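Local coordinates for protein endonuclease and methylase LlaGI (Lactococcus lactis, PDB 5FFJ) that probably recognises, methylates and, using a helicase-like ATPase and a nuclease absent from this construct, cleaves DNA as a Type ISP restriction-modification enzyme, at residues Q36-P41 and A211-Y216; M1145-T1150 and I1351-V1356; Y1305-M1310 and D1367-S1372. All coordinates share one frame; numbering follows the deposited sequence.

Contact 1 of 3, residues Q36-P41 and A211-Y216; sequences QLIMAP and ATPKIY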
loop_
_atom_site.group_PDB
_atom_site.type_symbol
_atom_site.label_atom_id
_atom_site.label_comp_id
_atom_site.label_asym_id
_atom_site.label_seq_id
_atom_site.Cartn_x
_atom_site.Cartn_y
_atom_site.Cartn_z
ATOM N N GLN A 36 0.033 8.697 -35.757
ATOM C CA GLN A 36 0.884 9.875 -35.862
ATOM C C GLN A 36 2.291 9.478 -36.292
ATOM O O GLN A 36 2.718 8.339 -36.088
ATOM C CB GLN A 36 0.939 10.638 -34.537
ATOM C CG GLN A 36 -0.396 10.770 -33.825
ATOM C CD GLN A 36 -0.265 11.493 -32.500
ATOM O OE1 GLN A 36 0.731 12.169 -32.246
ATOM N NE2 GLN A 36 -1.267 11.347 -31.645
ATOM N N LEU A 37 3.003 10.438 -36.873
ATOM C CA LEU A 37 4.344 10.213 -37.401
ATOM C C LEU A 37 5.270 11.347 -36.965
ATOM O O LEU A 37 5.201 12.455 -37.494
ATOM C CB LEU A 37 4.304 10.102 -38.928
ATOM C CG LEU A 37 5.627 9.775 -39.629
ATOM C CD1 LEU A 37 6.236 8.433 -39.190
ATOM C CD2 LEU A 37 5.452 9.789 -41.139
ATOM N N ILE A 38 6.133 11.066 -35.991
ATOM C CA ILE A 38 7.039 12.079 -35.451
ATOM C C ILE A 38 8.462 11.890 -35.961
ATOM O O ILE A 38 9.064 10.829 -35.790
ATOM C CB ILE A 38 7.048 12.065 -33.910
ATOM C CG1 ILE A 38 5.616 12.221 -33.398
ATOM C CG2 ILE A 38 7.959 13.180 -33.367
ATOM C CD1 ILE A 38 5.498 12.474 -31.920
ATOM N N MET A 39 8.983 12.938 -36.593
ATOM C CA MET A 39 10.363 12.956 -37.064
ATOM C C MET A 39 10.971 14.345 -36.949
ATOM O O MET A 39 10.294 15.343 -37.171
ATOM C CB MET A 39 10.461 12.511 -38.521
ATOM C CG MET A 39 9.789 11.193 -38.855
ATOM S SD MET A 39 10.355 10.575 -40.464
ATOM C CE MET A 39 8.892 9.764 -41.107
ATOM N N ALA A 40 12.259 14.406 -36.632
ATOM C CA ALA A 40 12.980 15.673 -36.652
ATOM C C ALA A 40 12.872 16.296 -38.045
ATOM O O ALA A 40 12.665 15.581 -39.023
ATOM C CB ALA A 40 14.439 15.464 -36.264
ATOM N N PRO A 41 12.996 17.631 -38.143
ATOM C CA PRO A 41 12.882 18.286 -39.455
ATOM C C PRO A 41 13.944 17.809 -40.446
ATOM O O PRO A 41 13.749 17.910 -41.659
ATOM C CB PRO A 41 13.071 19.775 -39.125
ATOM C CG PRO A 41 12.743 19.896 -37.667
ATOM C CD PRO A 41 13.183 18.606 -37.054
ATOM N N ALA A 211 7.138 17.398 -36.530
ATOM C CA ALA A 211 8.413 17.256 -35.836
ATOM C C ALA A 211 8.293 17.710 -34.382
ATOM O O ALA A 211 9.233 17.557 -33.601
ATOM C CB ALA A 211 9.506 18.055 -36.561
ATOM N N THR A 212 7.138 18.266 -34.022
ATOM C CA THR A 212 6.965 18.897 -32.712
ATOM C C THR A 212 5.530 18.890 -32.192
ATOM O O THR A 212 4.865 19.922 -32.235
ATOM C CB THR A 212 7.405 20.372 -32.743
ATOM O OG1 THR A 212 6.573 21.102 -33.656
ATOM C CG2 THR A 212 8.860 20.504 -33.158
ATOM N N PRO A 213 5.057 17.750 -31.658
ATOM C CA PRO A 213 3.658 17.757 -31.223
ATOM C C PRO A 213 3.444 18.665 -30.006
ATOM O O PRO A 213 2.308 19.031 -29.705
ATOM C CB PRO A 213 3.400 16.293 -30.876
ATOM C CG PRO A 213 4.720 15.817 -30.353
ATOM C CD PRO A 213 5.786 16.583 -31.124
ATOM N N LYS A 214 4.535 19.025 -29.333
ATOM C CA LYS A 214 4.480 19.864 -28.138
ATOM C C LYS A 214 4.733 21.333 -28.476
ATOM O O LYS A 214 5.759 21.667 -29.070
ATOM C CB LYS A 214 5.505 19.388 -27.107
ATOM N N ILE A 215 3.804 22.204 -28.087
ATOM C CA ILE A 215 3.940 23.636 -28.329
ATOM C C ILE A 215 4.384 24.356 -27.063
ATOM O O ILE A 215 3.787 24.187 -25.998
ATOM C CB ILE A 215 2.622 24.255 -28.823
ATOM N N TYR A 216 5.434 25.162 -27.192
ATOM C CA TYR A 216 5.973 25.926 -26.073
ATOM C C TYR A 216 5.567 27.389 -26.196
ATOM O O TYR A 216 5.873 28.209 -25.330
ATOM C CB TYR A 216 7.499 25.802 -26.020
#
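This is a small apolar contact between the end of strand 34-38 with the loop after it and the loop that follows strand 206-210, in the helicase-like ATPase. Residues 36-41 run into the start of an APGTGKT sequence, the P-loop (Walker A motif) signature, while 211-216 leave strand 206-210 through a Thr-Ala-Thr sequence that matches motif III of superfamily 2 helicases. No hydrogen bond joins the two segments, although Met39 CA lies 4.9 Å from Ala211 CA. Ile38 makes one of two apolar side-chain contacts. Its CG1 lies anti to the carbonyl carbon (chi1 -55°) and the chain then runs on extended, so that CD1 comes to 3.8 Å from Pro213 CG; the two side chains cross at about a right angle. Farther along, the Pro41 ring brings CD to 3.8 Å from the Ala211 methyl CB. The Met39 CB bond points away from 211-216, and its side chain touches Lys45 and Thr48 of helix 45-60. Backbone hydrogen bonds tie Leu37 and Met39 to Thr210 of strand 206-210, and Gln36 bonds through its backbone to Glu242, beside strand 243-245, so strand 34-38 is flanked by both.

Contact 2 of 3, residues M1145-T1150 and I1351-V1356; sequences MYRPFT and IDQYQV. With nucleotides of chain C.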
loop_
_atom_site.group_PDB
_atom_site.type_symbol
_atom_site.label_atom_id
_atom_site.label_comp_id
_atom_site.label_asym_id
_atom_site.label_seq_id
_atom_site.Cartn_x
_atom_site.Cartn_y
_atom_site.Cartn_z
ATOM N N MET A 1145 -25.308 -5.254 20.657
ATOM C CA MET A 1145 -24.510 -4.052 20.872
ATOM C C MET A 1145 -23.251 -4.099 20.024
ATOM O O MET A 1145 -22.324 -4.855 20.317
ATOM C CB MET A 1145 -24.128 -3.902 22.345
ATOM C CG MET A 1145 -25.128 -3.123 23.180
ATOM S SD MET A 1145 -25.297 -1.414 22.632
ATOM C CE MET A 1145 -26.416 -0.764 23.865
ATOM N N TYR A 1146 -23.220 -3.290 18.973
ATOM C CA TYR A 1146 -22.062 -3.219 18.095
ATOM C C TYR A 1146 -21.021 -2.266 18.677
ATOM O O TYR A 1146 -19.824 -2.555 18.668
ATOM C CB TYR A 1146 -22.490 -2.773 16.698
ATOM C CG TYR A 1146 -21.386 -2.812 15.672
ATOM C CD1 TYR A 1146 -20.838 -4.019 15.261
ATOM C CD2 TYR A 1146 -20.904 -1.643 15.101
ATOM C CE1 TYR A 1146 -19.833 -4.060 14.317
ATOM C CE2 TYR A 1146 -19.899 -1.674 14.157
ATOM C CZ TYR A 1146 -19.368 -2.884 13.769
ATOM O OH TYR A 1146 -18.367 -2.920 12.829
ATOM N N ARG A 1147 -21.496 -1.134 19.189
ATOM C CA ARG A 1147 -20.641 -0.127 19.803
ATOM C C ARG A 1147 -21.380 0.458 21.003
ATOM O O ARG A 1147 -22.585 0.251 21.139
ATOM C CB ARG A 1147 -20.277 0.955 18.784
ATOM C CG ARG A 1147 -19.431 0.462 17.628
ATOM C CD ARG A 1147 -18.078 -0.067 18.076
ATOM N NE ARG A 1147 -17.764 -1.338 17.424
ATOM C CZ ARG A 1147 -17.041 -1.464 16.315
ATOM N NH1 ARG A 1147 -16.529 -0.398 15.710
ATOM N NH2 ARG A 1147 -16.822 -2.667 15.809
ATOM N N PRO A 1148 -20.671 1.178 21.887
ATOM C CA PRO A 1148 -21.395 1.612 23.088
ATOM C C PRO A 1148 -22.570 2.536 22.756
ATOM O O PRO A 1148 -22.406 3.496 22.003
ATOM C CB PRO A 1148 -20.324 2.336 23.916
ATOM C CG PRO A 1148 -19.221 2.636 22.987
ATOM C CD PRO A 1148 -19.283 1.673 21.851
ATOM N N PHE A 1149 -23.749 2.197 23.282
ATOM C CA PHE A 1149 -24.998 2.927 23.032
ATOM C C PHE A 1149 -25.444 2.820 21.571
ATOM O O PHE A 1149 -26.405 3.473 21.157
ATOM C CB PHE A 1149 -24.856 4.397 23.436
ATOM C CG PHE A 1149 -24.309 4.588 24.820
ATOM C CD1 PHE A 1149 -25.083 4.294 25.927
ATOM C CD2 PHE A 1149 -23.022 5.059 25.014
ATOM C CE1 PHE A 1149 -24.585 4.464 27.202
ATOM C CE2 PHE A 1149 -22.518 5.232 26.287
ATOM C CZ PHE A 1149 -23.301 4.933 27.383
ATOM N N THR A 1150 -24.749 1.980 20.805
ATOM C CA THR A 1150 -25.109 1.696 19.417
ATOM C C THR A 1150 -25.426 0.216 19.251
ATOM O O THR A 1150 -24.528 -0.627 19.311
ATOM C CB THR A 1150 -23.980 2.071 18.439
ATOM O OG1 THR A 1150 -23.502 3.390 18.732
ATOM C CG2 THR A 1150 -24.468 1.998 16.988
ATOM N N ILE A 1351 -22.396 10.519 17.499
ATOM C CA ILE A 1351 -21.967 11.288 16.333
ATOM C C ILE A 1351 -21.235 10.378 15.355
ATOM O O ILE A 1351 -21.512 10.387 14.154
ATOM C CB ILE A 1351 -21.040 12.460 16.726
ATOM C CG1 ILE A 1351 -21.790 13.459 17.609
ATOM C CG2 ILE A 1351 -20.512 13.172 15.478
ATOM C CD1 ILE A 1351 -20.948 14.608 18.107
ATOM N N ASP A 1352 -20.299 9.598 15.885
ATOM C CA ASP A 1352 -19.487 8.701 15.071
ATOM C C ASP A 1352 -20.311 7.585 14.436
ATOM O O ASP A 1352 -20.238 7.359 13.228
ATOM C CB ASP A 1352 -18.373 8.083 15.916
ATOM C CG ASP A 1352 -17.474 7.167 15.109
ATOM O OD1 ASP A 1352 -16.997 7.592 14.035
ATOM O OD2 ASP A 1352 -17.250 6.019 15.545
ATOM N N GLN A 1353 -21.086 6.885 15.259
ATOM C CA GLN A 1353 -21.799 5.690 14.819
ATOM C C GLN A 1353 -23.058 6.001 14.013
ATOM O O GLN A 1353 -23.264 5.438 12.936
ATOM C CB GLN A 1353 -22.158 4.826 16.029
ATOM C CG GLN A 1353 -20.959 4.128 16.640
ATOM C CD GLN A 1353 -20.296 3.188 15.661
ATOM O OE1 GLN A 1353 -20.931 2.271 15.140
ATOM N NE2 GLN A 1353 -19.019 3.421 15.386
ATOM N N TYR A 1354 -23.905 6.885 14.529
ATOM C CA TYR A 1354 -25.135 7.235 13.828
ATOM C C TYR A 1354 -24.824 8.253 12.743
ATOM O O TYR A 1354 -24.918 9.465 12.932
ATOM C CB TYR A 1354 -26.187 7.733 14.813
ATOM C CG TYR A 1354 -26.653 6.603 15.701
ATOM C CD1 TYR A 1354 -25.979 6.289 16.875
ATOM C CD2 TYR A 1354 -27.732 5.811 15.333
ATOM C CE1 TYR A 1354 -26.389 5.236 17.673
ATOM C CE2 TYR A 1354 -28.148 4.759 16.125
ATOM C CZ TYR A 1354 -27.473 4.474 17.291
ATOM O OH TYR A 1354 -27.887 3.425 18.081
ATOM N N GLN A 1355 -24.447 7.701 11.596
ATOM C CA GLN A 1355 -23.874 8.439 10.488
ATOM C C GLN A 1355 -23.978 7.567 9.245
ATOM O O GLN A 1355 -23.772 6.356 9.316
ATOM C CB GLN A 1355 -22.416 8.791 10.783
ATOM C CG GLN A 1355 -21.584 9.181 9.570
ATOM C CD GLN A 1355 -20.094 9.283 9.880
ATOM O OE1 GLN A 1355 -19.275 9.451 8.975
ATOM N NE2 GLN A 1355 -19.736 9.181 11.161
ATOM N N VAL A 1356 -24.289 8.177 8.108
ATOM C CA VAL A 1356 -24.389 7.428 6.863
ATOM C C VAL A 1356 -22.997 7.178 6.296
ATOM O O VAL A 1356 -22.200 8.107 6.147
ATOM C CB VAL A 1356 -25.253 8.170 5.820
ATOM C CG1 VAL A 1356 -24.998 7.636 4.409
ATOM C CG2 VAL A 1356 -26.724 8.042 6.172
ATOM P P DG C 15 -15.459 0.034 12.135
ATOM O OP1 DG C 15 -16.458 0.273 11.068
ATOM O OP2 DG C 15 -15.773 0.452 13.520
ATOM O "O5'" DG C 15 -15.051 -1.514 12.181
ATOM C "C5'" DG C 15 -15.571 -2.428 11.214
ATOM C "C4'" DG C 15 -14.460 -3.264 10.609
ATOM O "O4'" DG C 15 -13.202 -2.938 11.272
ATOM C "C3'" DG C 15 -14.637 -4.775 10.762
ATOM O "O3'" DG C 15 -14.177 -5.467 9.584
ATOM C "C2'" DG C 15 -13.799 -5.083 11.996
ATOM C "C1'" DG C 15 -12.646 -4.104 11.850
ATOM N N9 DG C 15 -11.982 -3.745 13.110
ATOM C C8 DG C 15 -12.539 -3.114 14.199
ATOM N N7 DG C 15 -11.692 -2.916 15.176
ATOM C C5 DG C 15 -10.497 -3.446 14.705
ATOM C C6 DG C 15 -9.222 -3.524 15.323
ATOM O O6 DG C 15 -8.887 -3.126 16.448
ATOM N N1 DG C 15 -8.287 -4.139 14.495
ATOM C C2 DG C 15 -8.549 -4.617 13.232
ATOM N N2 DG C 15 -7.521 -5.178 12.583
ATOM N N3 DG C 15 -9.735 -4.552 12.645
ATOM C C4 DG C 15 -10.659 -3.957 13.436
#
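Gln1353, in the last turn of helix 1346-1353, presses its bent side chain (chi2 -61°) across the turn 1147-1150. Its amide end crosses the aliphatic part of Arg1147 at about a right angle, with OE1 3.4 Å from Arg1147 CG, and the same oxygen sits in the plane of the Tyr1146 ring, at its edge. Nearer the helix, Gln1353 CB packs against Thr1150 OG1 at 3.3 Å. Thr1150 also meets Tyr1354 tip to tip, and the Tyr1354 hydroxyl gives a weak hydrogen bond, 3.4 Å from OH to Phe1149 O, whose oxygen lies at the ring edge.

The next shell fixes these groups. Gln1353 NE2 donates to Asp1352 OD2 over 3.1 Å, approaching from above the carboxylate plane, and that oxygen also bridges to Arg1344. Arg1147, bent at chi2 and chi3, folds back so that its guanidinium lies over one face of the Tyr1146 ring, with CZ 3.5 Å above the ring plane. Its NE bonds Tyr1146 O at 2.7 Å, NH2 forms a salt bridge with Asp1202, and NH1 reaches OP2 of DG15 of chain C at 2.5 Å. Three bonds thus set the rotation of a cation that meets a DNA phosphate. The Tyr1146 hydroxyl is bonded to Asp1066.

Both Tyr1146 N and Arg1147 N donate to Thr1150 O, making a classic beta bulge beside the type II turn Arg1147-Thr1150: a bulged hairpin of the C-terminal specificity domain, set against a helix end, with its arginine hydrogen-bonded to a phosphate of the DNA backbone.

Contact 3 of 3, residues Y1305-M1310 and D1367-S1372; sequences YRVKKM and DPNEFS. With nucleotides of chain B.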
loop_
_atom_site.group_PDB
_atom_site.type_symbol
_atom_site.label_atom_id
_atom_site.label_comp_id
_atom_site.label_asym_id
_atom_site.label_seq_id
_atom_site.Cartn_x
_atom_site.Cartn_y
_atom_site.Cartn_z
ATOM N N TYR A 1305 -35.856 14.722 10.004
ATOM C CA TYR A 1305 -35.171 14.032 11.093
ATOM C C TYR A 1305 -34.140 13.035 10.576
ATOM O O TYR A 1305 -33.608 12.230 11.339
ATOM C CB TYR A 1305 -36.183 13.312 11.982
ATOM C CG TYR A 1305 -37.321 14.191 12.439
ATOM C CD1 TYR A 1305 -37.165 15.060 13.509
ATOM C CD2 TYR A 1305 -38.553 14.149 11.801
ATOM C CE1 TYR A 1305 -38.204 15.865 13.931
ATOM C CE2 TYR A 1305 -39.597 14.949 12.216
ATOM C CZ TYR A 1305 -39.418 15.805 13.281
ATOM O OH TYR A 1305 -40.457 16.604 13.697
ATOM N N ARG A 1306 -33.865 13.087 9.277
ATOM C CA ARG A 1306 -32.862 12.210 8.686
ATOM C C ARG A 1306 -31.463 12.726 8.976
ATOM O O ARG A 1306 -31.233 13.937 9.021
ATOM C CB ARG A 1306 -33.064 12.082 7.178
ATOM C CG ARG A 1306 -34.202 11.151 6.784
ATOM C CD ARG A 1306 -33.954 10.458 5.449
ATOM N NE ARG A 1306 -34.291 9.034 5.523
ATOM C CZ ARG A 1306 -33.473 8.028 5.218
ATOM N NH1 ARG A 1306 -33.907 6.781 5.335
ATOM N NH2 ARG A 1306 -32.231 8.245 4.794
ATOM N N VAL A 1307 -30.536 11.793 9.171
ATOM C CA VAL A 1307 -29.154 12.125 9.472
ATOM C C VAL A 1307 -28.257 11.798 8.284
ATOM O O VAL A 1307 -28.464 10.801 7.590
ATOM C CB VAL A 1307 -28.658 11.367 10.723
ATOM C CG1 VAL A 1307 -28.671 9.855 10.489
ATOM C CG2 VAL A 1307 -27.269 11.833 11.111
ATOM N N LYS A 1308 -27.276 12.662 8.045
ATOM C CA LYS A 1308 -26.194 12.371 7.117
ATOM C C LYS A 1308 -24.927 12.212 7.940
ATOM O O LYS A 1308 -24.325 11.137 7.990
ATOM C CB LYS A 1308 -26.035 13.484 6.078
ATOM C CG LYS A 1308 -24.970 13.202 5.027
ATOM C CD LYS A 1308 -24.676 14.428 4.176
ATOM C CE LYS A 1308 -23.690 14.107 3.064
ATOM N NZ LYS A 1308 -23.360 15.307 2.245
ATOM N N LYS A 1309 -24.541 13.296 8.604
ATOM C CA LYS A 1309 -23.408 13.277 9.515
ATOM C C LYS A 1309 -23.518 14.430 10.499
ATOM O O LYS A 1309 -23.518 15.599 10.113
ATOM C CB LYS A 1309 -22.087 13.359 8.753
ATOM C CG LYS A 1309 -20.871 13.048 9.609
ATOM C CD LYS A 1309 -19.639 12.831 8.751
ATOM C CE LYS A 1309 -18.459 12.353 9.579
ATOM N NZ LYS A 1309 -17.407 11.728 8.726
ATOM N N MET A 1310 -23.622 14.086 11.774
ATOM C CA MET A 1310 -23.686 15.086 12.826
ATOM C C MET A 1310 -22.313 15.723 12.993
ATOM O O MET A 1310 -21.293 15.083 12.734
ATOM C CB MET A 1310 -24.161 14.451 14.135
ATOM C CG MET A 1310 -25.577 13.883 14.057
ATOM S SD MET A 1310 -26.009 12.789 15.426
ATOM C CE MET A 1310 -25.485 13.766 16.827
ATOM N N ASP A 1367 -27.256 2.710 6.769
ATOM C CA ASP A 1367 -27.997 3.931 7.065
ATOM C C ASP A 1367 -28.738 3.821 8.402
ATOM O O ASP A 1367 -29.678 3.036 8.517
ATOM C CB ASP A 1367 -28.986 4.217 5.934
ATOM C CG ASP A 1367 -29.846 5.427 6.208
ATOM O OD1 ASP A 1367 -30.869 5.277 6.903
ATOM O OD2 ASP A 1367 -29.503 6.527 5.726
ATOM N N PRO A 1368 -28.328 4.613 9.413
ATOM C CA PRO A 1368 -28.920 4.468 10.752
ATOM C C PRO A 1368 -30.402 4.857 10.849
ATOM O O PRO A 1368 -31.060 4.474 11.817
ATOM C CB PRO A 1368 -28.062 5.404 11.615
ATOM C CG PRO A 1368 -27.518 6.403 10.667
ATOM C CD PRO A 1368 -27.299 5.669 9.383
ATOM N N ASN A 1369 -30.923 5.594 9.870
ATOM C CA ASN A 1369 -32.327 6.009 9.900
ATOM C C ASN A 1369 -33.282 4.827 9.690
ATOM O O ASN A 1369 -34.466 4.915 10.018
ATOM C CB ASN A 1369 -32.607 7.085 8.839
ATOM C CG ASN A 1369 -31.794 8.349 9.048
ATOM O OD1 ASN A 1369 -30.815 8.597 8.342
ATOM N ND2 ASN A 1369 -32.209 9.167 10.008
ATOM N N GLU A 1370 -32.760 3.728 9.150
ATOM C CA GLU A 1370 -33.569 2.549 8.834
ATOM C C GLU A 1370 -33.676 1.591 10.019
ATOM O O GLU A 1370 -34.293 0.529 9.910
ATOM C CB GLU A 1370 -32.981 1.802 7.630
ATOM C CG GLU A 1370 -32.974 2.609 6.342
ATOM C CD GLU A 1370 -32.396 1.845 5.160
ATOM O OE1 GLU A 1370 -31.980 0.680 5.340
ATOM O OE2 GLU A 1370 -32.357 2.414 4.045
ATOM N N PHE A 1371 -33.084 1.963 11.150
ATOM C CA PHE A 1371 -33.028 1.061 12.297
ATOM C C PHE A 1371 -34.332 1.000 13.108
ATOM O O PHE A 1371 -34.774 -0.085 13.493
ATOM C CB PHE A 1371 -31.881 1.455 13.241
ATOM C CG PHE A 1371 -31.923 0.735 14.563
ATOM C CD1 PHE A 1371 -31.554 -0.597 14.661
ATOM C CD2 PHE A 1371 -32.353 1.386 15.706
ATOM C CE1 PHE A 1371 -31.605 -1.259 15.874
ATOM C CE2 PHE A 1371 -32.406 0.727 16.919
ATOM C CZ PHE A 1371 -32.032 -0.596 17.002
ATOM N N SER A 1372 -34.959 2.153 13.337
ATOM C CA SER A 1372 -35.858 2.324 14.487
ATOM C C SER A 1372 -37.352 2.530 14.220
ATOM O O SER A 1372 -38.143 2.522 15.165
ATOM C CB SER A 1372 -35.387 3.517 15.319
ATOM O OG SER A 1372 -36.255 3.710 16.420
ATOM P P DA B 16 -16.061 14.749 6.525
ATOM O OP1 DA B 16 -17.166 14.743 7.509
ATOM O OP2 DA B 16 -16.355 14.992 5.095
ATOM O "O5'" DA B 16 -14.965 15.821 6.981
ATOM C "C5'" DA B 16 -14.373 15.733 8.275
ATOM C "C4'" DA B 16 -13.641 17.019 8.624
ATOM O "O4'" DA B 16 -12.359 17.047 7.937
ATOM C "C3'" DA B 16 -14.364 18.301 8.220
ATOM O "O3'" DA B 16 -14.191 19.309 9.223
ATOM C "C2'" DA B 16 -13.712 18.665 6.889
ATOM C "C1'" DA B 16 -12.285 18.166 7.071
ATOM N N9 DA B 16 -11.633 17.745 5.830
ATOM C C8 DA B 16 -12.124 16.882 4.891
ATOM N N7 DA B 16 -11.313 16.676 3.882
ATOM C C5 DA B 16 -10.208 17.453 4.180
ATOM C C6 DA B 16 -8.994 17.671 3.501
ATOM N N6 DA B 16 -8.691 17.093 2.335
ATOM N N1 DA B 16 -8.101 18.506 4.071
ATOM C C2 DA B 16 -8.409 19.080 5.242
ATOM N N3 DA B 16 -9.517 18.952 5.972
ATOM C C4 DA B 16 -10.385 18.117 5.379
#
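Two irregular loops run past each other here, closest at Arg1306 and Asn1369, whose CA atoms are 6.3 Å apart, and the second doubles back on itself with Glu1370 N bonded to Asp1367 O. Arg1306 reaches across with a chain bent at chi2 and chi3. One face of its guanidinium lies over Asn1369 CB, 3.7 Å above the plane and offset toward the rim. Its NH2 forms a long salt bridge to Asp1367 OD2 at 3.4 Å, a weak hydrogen bond with the guanidinium and carboxylate planes only 19° apart. The other carboxylate oxygen, OD1, accepts weakly from Asn1369 N at 3.0 Å. Glu1370, its CG at the guanidinium edge, probably adds to the negative field around the arginine.

These loops belong to the C-terminal specificity domain, and the second leads into helix 1377-1398. Between loops and helix is the apolar side of the contact: Val1307 CG1 meets Pro1368 CG at 3.6 Å, and both residues also touch Ile1378 of that helix. Farther along the first loop, Lys1309 stretches out fully extended, placing NZ 3.3 Å from OP1 of DA16 of chain B in a weak hydrogen bond; NZ is also weakly bonded to Gln1355.

From the N terminus, contact 1 brings the ends of strands 34-38 and 206-210 together across 169 intervening residues and closes before contact 2 opens. It stands apart in the ATPase, its nearest atoms about 43 Å from contact 2 and 40 Å from contact 3. The other two cross within the specificity domain: contact 2 opens at 1145-1150, contact 3 at 1305-1310, then they close at 1351-1356 and 1367-1372 in turn. They touch, with Val1356 N 3.0 Å from Lys1308 O in a probable hydrogen bond. Together they join a hairpin, the end of helix 1346-1353, loop 1305-1310 and the loop leading into helix 1377-1398; contact 2 touches a phosphate of chain C, contact 3 one of chain B.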